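Local coordinates for protein dextranase (Pseudarthrobacter oxydans, PDB 6NZS) that hydrolyses internal alpha-1,6-glucosidic linkages of dextran, as an endo-acting glycosidase of family 49 whose catalytic domain is a right-handed parallel beta-helix, at residues E227-F232 with N250-Y255; Q273-V278 with K326-G331; G264-L269 with G282-E287. All blocks are in the same frame, centred on the assembly; numbering follows the deposited sequence.

Contact 1. Residues E227-F232 with N250-Y255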
loop_
_atom_site.group_PDB
_atom_site.type_symbol
_atom_site.label_atom_id
_atom_site.label_comp_id
_atom_site.label_asym_id
_atom_site.label_seq_id
_atom_site.Cartn_x
_atom_site.Cartn_y
_atom_site.Cartn_z
ATOM N N GLU A 227 -1.092 -21.609 -23.985
ATOM C CA GLU A 227 -0.563 -20.422 -24.632
ATOM C C GLU A 227 0.447 -19.717 -23.724
ATOM O O GLU A 227 0.622 -20.057 -22.552
ATOM C CB GLU A 227 -1.700 -19.480 -25.021
ATOM C CG GLU A 227 -2.592 -19.998 -26.149
ATOM C CD GLU A 227 -3.723 -20.899 -25.671
ATOM O OE1 GLU A 227 -3.820 -21.175 -24.457
ATOM O OE2 GLU A 227 -4.522 -21.335 -26.525
ATOM N N GLU A 228 1.121 -18.712 -24.289
ATOM C CA GLU A 228 2.158 -17.982 -23.573
ATOM C C GLU A 228 1.620 -16.795 -22.789
ATOM O O GLU A 228 2.277 -16.345 -21.843
ATOM C CB GLU A 228 3.188 -17.447 -24.571
ATOM C CG GLU A 228 4.019 -18.514 -25.266
ATOM C CD GLU A 228 4.904 -17.899 -26.331
ATOM O OE1 GLU A 228 4.397 -17.631 -27.437
ATOM O OE2 GLU A 228 6.096 -17.655 -26.052
ATOM N N ILE A 229 0.463 -16.272 -23.176
ATOM C CA ILE A 229 -0.076 -15.031 -22.633
ATOM C C ILE A 229 -1.543 -15.258 -22.306
ATOM O O ILE A 229 -2.286 -15.814 -23.121
ATOM C CB ILE A 229 0.054 -13.891 -23.662
ATOM C CG1 ILE A 229 1.521 -13.665 -24.038
ATOM C CG2 ILE A 229 -0.612 -12.604 -23.155
ATOM C CD1 ILE A 229 1.696 -12.899 -25.326
ATOM N N ILE A 230 -1.967 -14.818 -21.123
ATOM C CA ILE A 230 -3.375 -14.815 -20.750
ATOM C C ILE A 230 -3.822 -13.362 -20.743
ATOM O O ILE A 230 -3.280 -12.545 -19.987
ATOM C CB ILE A 230 -3.615 -15.492 -19.394
ATOM C CG1 ILE A 230 -3.088 -16.931 -19.416
ATOM C CG2 ILE A 230 -5.103 -15.471 -19.064
ATOM C CD1 ILE A 230 -3.071 -17.603 -18.059
ATOM N N TYR A 231 -4.790 -13.040 -21.600
ATOM C CA TYR A 231 -5.203 -11.667 -21.877
ATOM C C TYR A 231 -6.661 -11.539 -21.465
ATOM O O TYR A 231 -7.538 -12.145 -22.088
ATOM C CB TYR A 231 -5.043 -11.409 -23.373
ATOM C CG TYR A 231 -5.274 -9.989 -23.861
ATOM C CD1 TYR A 231 -6.498 -9.351 -23.696
ATOM C CD2 TYR A 231 -4.265 -9.306 -24.533
ATOM C CE1 TYR A 231 -6.702 -8.067 -24.167
ATOM C CE2 TYR A 231 -4.460 -8.024 -25.001
ATOM C CZ TYR A 231 -5.681 -7.412 -24.813
ATOM O OH TYR A 231 -5.882 -6.128 -25.287
ATOM N N PHE A 232 -6.924 -10.752 -20.420
ATOM C CA PHE A 232 -8.286 -10.516 -19.950
ATOM C C PHE A 232 -8.809 -9.246 -20.608
ATOM O O PHE A 232 -8.367 -8.138 -20.282
ATOM C CB PHE A 232 -8.332 -10.386 -18.430
ATOM C CG PHE A 232 -8.113 -11.678 -17.700
ATOM C CD1 PHE A 232 -6.832 -12.086 -17.356
ATOM C CD2 PHE A 232 -9.191 -12.472 -17.327
ATOM C CE1 PHE A 232 -6.626 -13.272 -16.674
ATOM C CE2 PHE A 232 -8.990 -13.662 -16.634
ATOM C CZ PHE A 232 -7.707 -14.059 -16.311
ATOM N N ASN A 250 4.530 -22.495 -19.600
ATOM C CA ASN A 250 4.473 -21.743 -20.844
ATOM C C ASN A 250 4.030 -20.294 -20.651
ATOM O O ASN A 250 4.326 -19.454 -21.507
ATOM C CB ASN A 250 3.517 -22.468 -21.798
ATOM C CG ASN A 250 2.323 -23.106 -21.063
ATOM O OD1 ASN A 250 2.447 -24.196 -20.476
ATOM N ND2 ASN A 250 1.159 -22.433 -21.109
ATOM N N VAL A 251 3.342 -19.977 -19.556
ATOM C CA VAL A 251 2.749 -18.652 -19.387
ATOM C C VAL A 251 3.807 -17.672 -18.890
ATOM O O VAL A 251 4.391 -17.855 -17.818
ATOM C CB VAL A 251 1.552 -18.698 -18.434
ATOM C CG1 VAL A 251 1.003 -17.290 -18.234
ATOM C CG2 VAL A 251 0.476 -19.617 -18.989
ATOM N N LYS A 252 4.048 -16.620 -19.669
ATOM C CA LYS A 252 5.030 -15.607 -19.313
ATOM C C LYS A 252 4.404 -14.247 -19.047
ATOM O O LYS A 252 5.108 -13.339 -18.595
ATOM C CB LYS A 252 6.082 -15.466 -20.429
ATOM C CG LYS A 252 5.510 -14.954 -21.751
ATOM C CD LYS A 252 6.518 -14.989 -22.899
ATOM C CE LYS A 252 5.947 -14.285 -24.129
ATOM N NZ LYS A 252 6.858 -14.349 -25.310
ATOM N N TRP A 253 3.111 -14.083 -19.309
ATOM C CA TRP A 253 2.493 -12.763 -19.260
ATOM C C TRP A 253 1.021 -12.922 -18.920
ATOM O O TRP A 253 0.311 -13.683 -19.583
ATOM C CB TRP A 253 2.638 -12.107 -20.637
ATOM C CG TRP A 253 2.421 -10.615 -20.721
ATOM C CD1 TRP A 253 1.742 -9.810 -19.840
ATOM C CD2 TRP A 253 2.886 -9.764 -21.768
ATOM N NE1 TRP A 253 1.772 -8.505 -20.283
ATOM C CE2 TRP A 253 2.471 -8.453 -21.463
ATOM C CE3 TRP A 253 3.632 -9.985 -22.931
ATOM C CZ2 TRP A 253 2.773 -7.367 -22.286
ATOM C CZ3 TRP A 253 3.923 -8.911 -23.749
ATOM C CH2 TRP A 253 3.499 -7.616 -23.423
ATOM N N VAL A 254 0.565 -12.203 -17.891
ATOM C CA VAL A 254 -0.856 -12.034 -17.602
ATOM C C VAL A 254 -1.182 -10.561 -17.801
ATOM O O VAL A 254 -0.507 -9.691 -17.232
ATOM C CB VAL A 254 -1.202 -12.496 -16.175
ATOM C CG1 VAL A 254 -2.619 -12.061 -15.811
ATOM C CG2 VAL A 254 -1.045 -14.011 -16.068
ATOM N N TYR A 255 -2.181 -10.277 -18.631
ATOM C CA TYR A 255 -2.557 -8.913 -18.973
ATOM C C TYR A 255 -4.001 -8.676 -18.558
ATOM O O TYR A 255 -4.896 -9.438 -18.940
ATOM C CB TYR A 255 -2.396 -8.654 -20.481
ATOM C CG TYR A 255 -2.822 -7.259 -20.863
ATOM C CD1 TYR A 255 -2.074 -6.155 -20.476
ATOM C CD2 TYR A 255 -3.987 -7.041 -21.578
ATOM C CE1 TYR A 255 -2.470 -4.869 -20.795
ATOM C CE2 TYR A 255 -4.391 -5.751 -21.914
ATOM C CZ TYR A 255 -3.634 -4.670 -21.511
ATOM O OH TYR A 255 -4.036 -3.388 -21.828
#

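Contact 2. Residues Q273-V278 with K326-G331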
loop_
_atom_site.group_PDB
_atom_site.type_symbol
_atom_site.label_atom_id
_atom_site.label_comp_id
_atom_site.label_asym_id
_atom_site.label_seq_id
_atom_site.Cartn_x
_atom_site.Cartn_y
_atom_site.Cartn_z
ATOM N N GLN A 273 11.019 -19.063 -16.925
ATOM C CA GLN A 273 11.025 -17.908 -17.820
ATOM C C GLN A 273 12.114 -16.921 -17.424
ATOM O O GLN A 273 12.361 -16.699 -16.237
ATOM C CB GLN A 273 9.677 -17.180 -17.803
ATOM C CG GLN A 273 8.483 -18.005 -18.286
ATOM C CD GLN A 273 8.509 -18.288 -19.777
ATOM O OE1 GLN A 273 9.222 -17.634 -20.542
ATOM N NE2 GLN A 273 7.719 -19.269 -20.201
ATOM N N SER A 274 12.758 -16.321 -18.426
ATOM C CA SER A 274 13.702 -15.245 -18.144
ATOM C C SER A 274 12.992 -13.925 -17.866
ATOM O O SER A 274 13.540 -13.076 -17.151
ATOM C CB SER A 274 14.707 -15.084 -19.285
ATOM O OG SER A 274 14.070 -14.620 -20.457
ATOM N N GLN A 275 11.790 -13.738 -18.413
ATOM C CA GLN A 275 11.035 -12.500 -18.235
ATOM C C GLN A 275 9.575 -12.828 -17.969
ATOM O O GLN A 275 8.924 -13.494 -18.782
ATOM C CB GLN A 275 11.148 -11.612 -19.475
ATOM C CG GLN A 275 10.237 -10.377 -19.442
ATOM C CD GLN A 275 10.848 -9.239 -18.643
ATOM O OE1 GLN A 275 11.942 -8.768 -18.952
ATOM N NE2 GLN A 275 10.142 -8.796 -17.603
ATOM N N TYR A 276 9.060 -12.339 -16.842
ATOM C CA TYR A 276 7.654 -12.440 -16.489
ATOM C C TYR A 276 7.031 -11.054 -16.589
ATOM O O TYR A 276 7.708 -10.040 -16.403
ATOM C CB TYR A 276 7.481 -12.937 -15.046
ATOM C CG TYR A 276 7.951 -14.358 -14.846
ATOM C CD1 TYR A 276 7.119 -15.428 -15.138
ATOM C CD2 TYR A 276 9.230 -14.628 -14.389
ATOM C CE1 TYR A 276 7.543 -16.737 -14.970
ATOM C CE2 TYR A 276 9.669 -15.932 -14.220
ATOM C CZ TYR A 276 8.819 -16.979 -14.513
ATOM O OH TYR A 276 9.262 -18.285 -14.354
ATOM N N LYS A 277 5.738 -11.014 -16.898
ATOM C CA LYS A 277 5.013 -9.751 -16.942
ATOM C C LYS A 277 3.626 -9.944 -16.364
ATOM O O LYS A 277 2.923 -10.892 -16.721
ATOM C CB LYS A 277 4.878 -9.224 -18.378
ATOM C CG LYS A 277 6.185 -8.736 -18.990
ATOM C CD LYS A 277 5.990 -8.229 -20.415
ATOM C CE LYS A 277 7.278 -7.615 -20.951
ATOM N NZ LYS A 277 7.191 -7.255 -22.395
ATOM N N VAL A 278 3.232 -9.034 -15.479
ATOM C CA VAL A 278 1.843 -8.883 -15.069
ATOM C C VAL A 278 1.552 -7.405 -15.261
ATOM O O VAL A 278 2.120 -6.571 -14.548
ATOM C CB VAL A 278 1.615 -9.307 -13.612
ATOM C CG1 VAL A 278 0.185 -8.998 -13.190
ATOM C CG2 VAL A 278 1.929 -10.801 -13.439
ATOM N N LYS A 326 13.690 -11.415 -14.731
ATOM C CA LYS A 326 13.076 -10.106 -14.571
ATOM C C LYS A 326 11.564 -10.249 -14.528
ATOM O O LYS A 326 10.992 -11.153 -15.140
ATOM C CB LYS A 326 13.446 -9.178 -15.725
ATOM C CG LYS A 326 14.940 -8.905 -15.831
ATOM C CD LYS A 326 15.259 -8.132 -17.099
ATOM C CE LYS A 326 15.442 -6.658 -16.816
ATOM N NZ LYS A 326 16.621 -6.103 -17.539
ATOM N N LEU A 327 10.924 -9.346 -13.785
ATOM C CA LEU A 327 9.472 -9.219 -13.774
ATOM C C LEU A 327 9.126 -7.756 -13.985
ATOM O O LEU A 327 9.650 -6.898 -13.272
ATOM C CB LEU A 327 8.893 -9.660 -12.426
ATOM C CG LEU A 327 7.456 -9.206 -12.139
ATOM C CD1 LEU A 327 6.484 -9.933 -13.060
ATOM C CD2 LEU A 327 7.091 -9.456 -10.686
ATOM N N ASP A 328 8.278 -7.471 -14.974
ATOM C CA ASP A 328 7.620 -6.173 -15.090
ATOM C C ASP A 328 6.247 -6.318 -14.454
ATOM O O ASP A 328 5.452 -7.164 -14.876
ATOM C CB ASP A 328 7.446 -5.757 -16.552
ATOM C CG ASP A 328 8.753 -5.409 -17.233
ATOM O OD1 ASP A 328 9.805 -5.425 -16.561
ATOM O OD2 ASP A 328 8.718 -5.134 -18.459
ATOM N N LEU A 329 5.972 -5.499 -13.444
ATOM C CA LEU A 329 4.689 -5.503 -12.749
ATOM C C LEU A 329 4.161 -4.084 -12.906
ATOM O O LEU A 329 4.718 -3.153 -12.323
ATOM C CB LEU A 329 4.889 -5.867 -11.278
ATOM C CG LEU A 329 3.671 -5.734 -10.357
ATOM C CD1 LEU A 329 2.524 -6.622 -10.822
ATOM C CD2 LEU A 329 4.061 -6.076 -8.917
ATOM N N GLN A 330 3.119 -3.912 -13.712
ATOM C CA GLN A 330 2.698 -2.573 -14.108
ATOM C C GLN A 330 1.184 -2.487 -14.128
ATOM O O GLN A 330 0.496 -3.453 -14.475
ATOM C CB GLN A 330 3.243 -2.234 -15.513
ATOM C CG GLN A 330 2.907 -0.828 -16.054
ATOM C CD GLN A 330 1.548 -0.764 -16.728
ATOM O OE1 GLN A 330 0.962 -1.797 -17.079
ATOM N NE2 GLN A 330 1.033 0.452 -16.905
ATOM N N GLY A 331 0.668 -1.308 -13.761
ATOM C CA GLY A 331 -0.695 -0.939 -14.097
ATOM C C GLY A 331 -1.772 -1.438 -13.157
ATOM O O GLY A 331 -2.705 -0.699 -12.830
HETATM O O HOH W 1 10.755 -5.814 -20.049
#

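Contact 3. Residues G264-L269 with G282-E287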
loop_
_atom_site.group_PDB
_atom_site.type_symbol
_atom_site.label_atom_id
_atom_site.label_comp_id
_atom_site.label_asym_id
_atom_site.label_seq_id
_atom_site.Cartn_x
_atom_site.Cartn_y
_atom_site.Cartn_z
ATOM N N GLY A 264 -9.781 -13.135 -8.198
ATOM C CA GLY A 264 -8.863 -14.266 -8.184
ATOM C C GLY A 264 -7.458 -13.842 -7.777
ATOM O O GLY A 264 -7.258 -12.781 -7.192
ATOM N N ALA A 265 -6.500 -14.721 -8.082
ATOM C CA ALA A 265 -5.099 -14.556 -7.710
ATOM C C ALA A 265 -4.272 -15.431 -8.637
ATOM O O ALA A 265 -4.789 -16.365 -9.252
ATOM C CB ALA A 265 -4.850 -14.932 -6.248
ATOM N N PHE A 266 -2.982 -15.114 -8.748
ATOM C CA PHE A 266 -2.118 -15.790 -9.708
ATOM C C PHE A 266 -0.842 -16.247 -9.030
ATOM O O PHE A 266 -0.206 -15.482 -8.298
ATOM C CB PHE A 266 -1.748 -14.877 -10.881
ATOM C CG PHE A 266 -2.890 -14.583 -11.804
ATOM C CD1 PHE A 266 -3.278 -15.503 -12.761
ATOM C CD2 PHE A 266 -3.581 -13.384 -11.711
ATOM C CE1 PHE A 266 -4.335 -15.239 -13.608
ATOM C CE2 PHE A 266 -4.640 -13.113 -12.564
ATOM C CZ PHE A 266 -5.019 -14.045 -13.509
ATOM N N ARG A 267 -0.452 -17.487 -9.304
ATOM C CA ARG A 267 0.837 -18.004 -8.882
ATOM C C ARG A 267 1.564 -18.521 -10.112
ATOM O O ARG A 267 1.040 -19.383 -10.830
ATOM C CB ARG A 267 0.687 -19.133 -7.869
ATOM C CG ARG A 267 2.020 -19.808 -7.591
ATOM C CD ARG A 267 1.958 -20.730 -6.392
ATOM N NE ARG A 267 3.257 -21.347 -6.156
ATOM C CZ ARG A 267 3.485 -22.272 -5.235
ATOM N NH1 ARG A 267 2.496 -22.685 -4.456
ATOM N NH2 ARG A 267 4.703 -22.784 -5.095
ATOM N N PHE A 268 2.752 -17.978 -10.362
ATOM C CA PHE A 268 3.640 -18.533 -11.379
ATOM C C PHE A 268 4.467 -19.585 -10.650
ATOM O O PHE A 268 5.483 -19.286 -10.021
ATOM C CB PHE A 268 4.508 -17.444 -11.993
ATOM C CG PHE A 268 3.765 -16.510 -12.919
ATOM C CD1 PHE A 268 2.983 -15.483 -12.414
ATOM C CD2 PHE A 268 3.882 -16.637 -14.295
ATOM C CE1 PHE A 268 2.322 -14.600 -13.270
ATOM C CE2 PHE A 268 3.233 -15.762 -15.153
ATOM C CZ PHE A 268 2.445 -14.745 -14.641
ATOM N N LEU A 269 4.000 -20.833 -10.726
ATOM C CA LEU A 269 4.601 -21.925 -9.969
ATOM C C LEU A 269 6.001 -22.249 -10.461
ATOM O O LEU A 269 6.870 -22.615 -9.661
ATOM C CB LEU A 269 3.708 -23.154 -10.078
ATOM C CG LEU A 269 4.224 -24.477 -9.512
ATOM C CD1 LEU A 269 4.008 -24.525 -8.026
ATOM C CD2 LEU A 269 3.524 -25.643 -10.198
ATOM N N GLY A 282 -6.204 -3.005 -15.330
ATOM C CA GLY A 282 -7.370 -3.661 -14.778
ATOM C C GLY A 282 -7.250 -3.906 -13.280
ATOM O O GLY A 282 -6.325 -3.443 -12.609
ATOM N N VAL A 283 -8.221 -4.658 -12.749
ATOM C CA VAL A 283 -8.327 -4.943 -11.317
ATOM C C VAL A 283 -8.203 -6.442 -11.083
ATOM O O VAL A 283 -8.826 -7.243 -11.789
ATOM C CB VAL A 283 -9.660 -4.426 -10.737
ATOM C CG1 VAL A 283 -9.771 -4.761 -9.252
ATOM C CG2 VAL A 283 -9.790 -2.929 -10.960
ATOM N N LEU A 284 -7.411 -6.811 -10.080
ATOM C CA LEU A 284 -7.329 -8.173 -9.560
ATOM C C LEU A 284 -7.790 -8.097 -8.109
ATOM O O LEU A 284 -7.121 -7.472 -7.280
ATOM C CB LEU A 284 -5.895 -8.701 -9.637
ATOM C CG LEU A 284 -5.675 -10.143 -9.162
ATOM C CD1 LEU A 284 -6.426 -11.113 -10.058
ATOM C CD2 LEU A 284 -4.191 -10.478 -9.120
ATOM N N SER A 285 -8.922 -8.729 -7.792
ATOM C CA SER A 285 -9.554 -8.603 -6.483
ATOM C C SER A 285 -9.579 -9.946 -5.766
ATOM O O SER A 285 -9.980 -10.957 -6.351
ATOM C CB SER A 285 -10.982 -8.091 -6.626
ATOM O OG SER A 285 -11.617 -8.132 -5.361
ATOM N N GLY A 286 -9.176 -9.950 -4.497
ATOM C CA GLY A 286 -9.217 -11.156 -3.685
ATOM C C GLY A 286 -10.477 -11.282 -2.850
ATOM O O GLY A 286 -10.502 -12.049 -1.877
ATOM N N GLU A 287 -11.528 -10.550 -3.246
ATOM C CA GLU A 287 -12.740 -10.423 -2.440
ATOM C C GLU A 287 -13.414 -11.760 -2.143
ATOM O O GLU A 287 -14.118 -11.878 -1.131
ATOM C CB GLU A 287 -13.721 -9.494 -3.154
ATOM C CG GLU A 287 -14.284 -10.058 -4.454
ATOM C CD GLU A 287 -14.933 -8.987 -5.306
ATOM O OE1 GLU A 287 -14.195 -8.145 -5.864
ATOM O OE2 GLU A 287 -16.174 -8.977 -5.422
#

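Contact 1. Residues E227-F232 with N250-Y255
Ile229, Ile230 and Tyr231 pair in parallel with Trp253, Val254 and Tyr255, the axes of strands 229-232 and 253-255 coming within 4.8 Å at an angle of 4°. Ile230 N binds Trp253 O, Tyr255 N binds Ile230 O, and Phe232 N closes the series on Tyr255 O. Alternate residues share a face, and the face of Ile229 carries an aromatic pair. Both tyrosines hold CG anti to the backbone N (chi1 -173° for Tyr231), and their side chains lie next to each other, pointing the same way. The edge of Tyr255 is directed into the face of Tyr231: its CD2 stands 3.5 Å above the ring plane, over the centre, and its CE2 meets Tyr231 CZ at 3.6 Å. With an alanine at Tyr231, Tyr255 would probably lose the surface under CD2 and CE2, leaving a gap beside a ring then freer to turn. On the same face, Ile229 CG1 rests on Trp253 CB. On the other, the side chain of Ile230 crosses that of Val251 at about a right angle, CD1 touching CG1. The Phe232 ring has the backbone O of Tyr255 at its edge, in plane. At the incoming end, Asn250 ND2 gives a hydrogen bond to Glu227 O at 2.8 Å and another to Val225 O, tying Asn250 to the chain just ahead of strand 229-232. Lys252 NZ, bound to Ser208 O, adds a weak salt bridge to Glu228 OE2 at 3.5 Å. Val254 and Phe232 face strand 266-268, and Tyr213 continues the aromatic series beyond Tyr231. Such stacking of similar side chains on successive parallel strands is characteristic of the right-handed parallel beta-helix of this glycosidase family.

Contact 2. Residues Q273-V278 with K326-G331
The Tyr276 ring has Lys326 O at its edge, near its plane, and on one face CB of Gln273, which stands 3.4 Å above that plane, offset toward the rim. The Phe268 ring also meets it, steeply inclined. A second flat group, the Gln275 amide, ends a side chain that passes Lys326 at a slant and brings OE1 to 3.6 Å from Lys326 CB. This chain bends at chi2 (82°), and NE2 binds Tyr276 O at 3.0 Å, the acceptor close to the amide plane. That oxygen is gripped twice, because Asp328 N reaches it from the opposite face of the carbonyl plane. Parallel pairing continues on both sides of this point, from Lys326 N on Ser274 O to Gln330 N on Val278 O.

Leu327 and Leu329 share a face with Tyr276 and Val278. Leu327 CD1 touches Tyr276 CB at 3.7 Å, and Leu329 CD1 lies against Val278 CB, next to Phe318 and Phe342 of the sheet that packs against this one. On the polar face, Asp328 runs alongside Lys277, yet each charged end has its main partner at Arg201: OD2 in a salt bridge to NH1, Lys277 NZ on the backbone O. A water gives OD2 a further bond of 2.7 Å and a weak one to Gln275 OE1. The chemistry is therefore two-sided: apolar packing inward, and outward a buried carboxylate whose negative charge is likely to be stabilised by Arg201 and by nearby Lys277.

Contact 3. Residues G264-L269 with G282-E287
Leu284 and Phe266 meet across a corner of the coil, their side chains at a slant, and Leu284 gives the largest single share of the surface between the two segments. Its CB is directed at 264-269. CG lies anti to the backbone N (chi1 -178°), which carries the chain on toward Gly264, whose carbonyl O is 3.7 Å from CG. There the side chain forks. CD1 touches the same Gly264 O at 3.4 Å and also Phe266 CE2 at 3.7 Å, so one methyl group bridges a backbone carbonyl and an aromatic ring. CD2 turns to Phe266 CD2, at 3.9 Å. The two branches thus meet neighbouring carbons of one ring, while Leu316 and Val262 complete the apolar surroundings of the leucine.

A single backbone hydrogen bond, Gly264 N to Ser285 O at 2.9 Å, joins the two chains, and it carries the pairing of strand 260-263 with strand 283-285 one step further. Beyond it the chains part. Gly264 has phi 161° and psi -163°, where a side chain would be jammed against the carbonyl O of the residue before; the glycine allows the chain to change direction here and enter strand 266-268, which belongs to another sheet. On the far side, Ser285 OG accepts from Glu287 N, an ST turn, and donates to the anti lone pair of Glu287 OE1 at 2.6 Å. Tyr261 OH binds the same carboxylate oxygen, so the turn is also tied to strand 260-263. A chain that turns a corner from one parallel sheet into the next, with apolar side chains packed inside the angle, is characteristic of the coils of a right-handed parallel beta-helix.

Overall arrangement
Contacts 1 and 2 join neighbouring parallel strands of one face of the beta-helix, and they are linked to each other because strand 253-256 pairs with 275-279: Lys252 O and Val254 N both bond to Lys277. Contact 3 is of another kind, spanning a corner between two faces with one backbone bond and a small apolar patch. Contact 3 is buried throughout, contact 2 buried but with exposed residues at its rim; contact 1, nearer the end of the solenoid, is partly buried and draws on tyrosines and weak charge pairing. Phe266 packs on Phe232 and Val254 of contact 1, and Phe268 on Val254 and on Tyr276 and Val278 of contact 2.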